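Local atomic coordinates of OBCA, Oxalate Biosynthetic Component A (PDB entry 4NNB), a protein that contains a TIM-barrel region of the beta-keto acid cleavage enzyme family and holds a magnesium ion together with oxaloacetate in its pocket. Residues A[199-204]-A[226-231]. Residues are numbered along the deposited sequence; the frame is centred on the assembly and turned at random.
Sequences PYLPIT and HTRDLS. With MG (magnesium ion), chain B; OAA (oxaloacetate ion), chain C.
Ile203 and Leu230 form the apolar centre of this contact: the terminal CD1 of Ile203 lies 3.8 Å from Leu230 CD2 and reaches the other methyl, CD1, almost as closely. Ile203 CG1 sits between its backbone N and carbonyl carbon (chi1 62°), which leaves CG2 beside the N, where it meets the aliphatic part of Arg228, 4.2 Å from CG. Thr204 CG2 adds a methyl contact to Leu230 CD1, the two side chains crossing at about a right angle. Farther along, Leu201 CD2 approaches the Arg228 guanidinium obliquely, 4.0 Å from NH2.

No direct hydrogen bond joins the segments; a water lies between them instead, accepting from Arg228 N (2.9 Å) and placed 2.9 Å from Ile203 O with a geometry that fits donation, though other acceptors are nearby. The polar end of Arg228 is held by carbonyl oxygens: NE donates to Gly14 O, NH2 to Pro17 O and NH1 to Gln249 O. At the far end, Asp229 OD1 receives Ser231 N in an Asx turn and also Ser231 OG, while OD2 forms a salt bridge with Arg250.

Two residues before Arg228, His226 binds magnesium through NE2 at 2.1 Å, alongside His224, Glu475, oxaloacetate O2 and O3, and a water. Its ND1 is hydrogen-bonded to Asn251 OD1; together with the metal bond, this should limit rotation of the ring. With aliphatic carbons and one water joining the loop before helix 205-217 to the end of strand 222-229 and Leu230 just past it, the orientation of Arg228 and His226 must rest mainly on polar partners elsewhere.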
# COMPACT_ATOMS: atom_id res chain seq x y z
N PRO A 199 -2.91 -7.55 -8.05
CA PRO A 199 -3.64 -8.81 -8.07
C PRO A 199 -3.38 -9.64 -6.82
O PRO A 199 -3.97 -10.71 -6.68
CB PRO A 199 -3.05 -9.52 -9.30
CG PRO A 199 -1.63 -9.01 -9.36
CD PRO A 199 -1.80 -7.55 -9.02
N TYR A 200 -2.53 -9.15 -5.92
CA TYR A 200 -2.20 -9.89 -4.69
C TYR A 200 -2.65 -9.20 -3.39
O TYR A 200 -2.34 -9.68 -2.30
CB TYR A 200 -0.69 -10.17 -4.63
CG TYR A 200 -0.12 -10.67 -5.93
CD1 TYR A 200 -0.48 -11.92 -6.43
CD2 TYR A 200 0.77 -9.89 -6.66
CE1 TYR A 200 0.05 -12.40 -7.64
CE2 TYR A 200 1.31 -10.36 -7.88
CZ TYR A 200 0.94 -11.61 -8.36
OH TYR A 200 1.45 -12.09 -9.55
N LEU A 201 -3.35 -8.08 -3.50
CA LEU A 201 -3.85 -7.38 -2.32
C LEU A 201 -4.92 -8.20 -1.59
O LEU A 201 -5.95 -8.55 -2.17
CB LEU A 201 -4.46 -6.03 -2.69
CG LEU A 201 -4.74 -5.16 -1.46
CD1 LEU A 201 -3.45 -4.51 -0.97
CD2 LEU A 201 -5.81 -4.09 -1.77
N PRO A 202 -4.68 -8.50 -0.30
CA PRO A 202 -5.65 -9.29 0.48
C PRO A 202 -6.72 -8.41 1.11
O PRO A 202 -6.42 -7.50 1.90
CB PRO A 202 -4.79 -9.94 1.57
CG PRO A 202 -3.65 -8.93 1.79
CD PRO A 202 -3.46 -8.18 0.47
N ILE A 203 -7.98 -8.70 0.78
CA ILE A 203 -9.07 -7.89 1.28
C ILE A 203 -10.14 -8.70 2.03
O ILE A 203 -11.14 -8.15 2.47
CB ILE A 203 -9.71 -7.08 0.15
CG1 ILE A 203 -10.30 -8.00 -0.92
CG2 ILE A 203 -8.68 -6.14 -0.46
CD1 ILE A 203 -10.99 -7.23 -2.05
N THR A 204 -9.89 -9.99 2.19
CA THR A 204 -10.83 -10.86 2.90
C THR A 204 -10.14 -11.45 4.11
O THR A 204 -8.91 -11.50 4.16
CB THR A 204 -11.34 -12.00 2.00
OG1 THR A 204 -10.25 -12.88 1.69
CG2 THR A 204 -11.94 -11.46 0.72
N HIS A 226 -5.47 -3.43 8.15
CA HIS A 226 -6.74 -2.76 7.86
C HIS A 226 -7.74 -3.82 7.38
O HIS A 226 -7.35 -4.90 6.91
CB HIS A 226 -6.61 -1.76 6.71
CG HIS A 226 -5.85 -0.51 7.04
ND1 HIS A 226 -6.40 0.74 6.91
CD2 HIS A 226 -4.56 -0.33 7.41
CE1 HIS A 226 -5.49 1.65 7.21
NE2 HIS A 226 -4.36 1.03 7.52
N THR A 227 -9.02 -3.48 7.46
CA THR A 227 -10.06 -4.23 6.77
C THR A 227 -10.73 -3.33 5.74
O THR A 227 -10.54 -2.11 5.75
CB THR A 227 -11.11 -4.76 7.76
OG1 THR A 227 -11.52 -3.71 8.65
CG2 THR A 227 -10.54 -5.92 8.58
N ARG A 228 -11.49 -3.94 4.83
CA ARG A 228 -12.17 -3.22 3.76
C ARG A 228 -13.62 -3.66 3.69
O ARG A 228 -13.94 -4.82 3.93
CB ARG A 228 -11.52 -3.52 2.40
CG ARG A 228 -10.03 -3.19 2.28
CD ARG A 228 -9.74 -1.71 2.42
NE ARG A 228 -8.34 -1.44 2.11
CZ ARG A 228 -7.89 -1.24 0.87
NH1 ARG A 228 -8.74 -1.24 -0.16
NH2 ARG A 228 -6.60 -1.02 0.66
N ASP A 229 -14.50 -2.73 3.32
CA ASP A 229 -15.93 -3.03 3.18
C ASP A 229 -16.20 -3.56 1.76
O ASP A 229 -15.99 -2.86 0.78
CB ASP A 229 -16.71 -1.74 3.48
CG ASP A 229 -18.18 -1.81 3.08
OD1 ASP A 229 -18.75 -2.91 3.00
OD2 ASP A 229 -18.77 -0.73 2.86
N LEU A 230 -16.64 -4.82 1.67
CA LEU A 230 -16.89 -5.45 0.37
C LEU A 230 -18.38 -5.69 0.11
O LEU A 230 -18.74 -6.45 -0.79
CB LEU A 230 -16.15 -6.79 0.24
CG LEU A 230 -14.64 -6.84 0.51
CD1 LEU A 230 -14.05 -8.18 0.09
CD2 LEU A 230 -13.93 -5.69 -0.19
N SER A 231 -19.25 -5.04 0.88
CA SER A 231 -20.69 -5.29 0.80
C SER A 231 -21.30 -4.75 -0.50
O SER A 231 -22.40 -5.14 -0.89
CB SER A 231 -21.40 -4.65 2.00
OG SER A 231 -21.19 -3.25 2.02
MG MG B . -2.65 2.01 8.24
O1 OAA C . -3.75 4.52 11.66
O2 OAA C . -3.47 2.90 10.09
O4 OAA C . -3.52 5.91 5.80
O5 OAA C . -4.94 6.73 7.42
O3 OAA C . -3.37 3.61 7.48
C1 OAA C . -3.56 4.16 10.41
C2 OAA C . -3.45 5.25 9.36
C3 OAA C . -3.62 4.80 7.93
C4 OAA C . -4.06 5.86 7.00
O HOH W 1 -11.37 -6.81 5.07
O HOH W 2 -0.83 3.32 8.51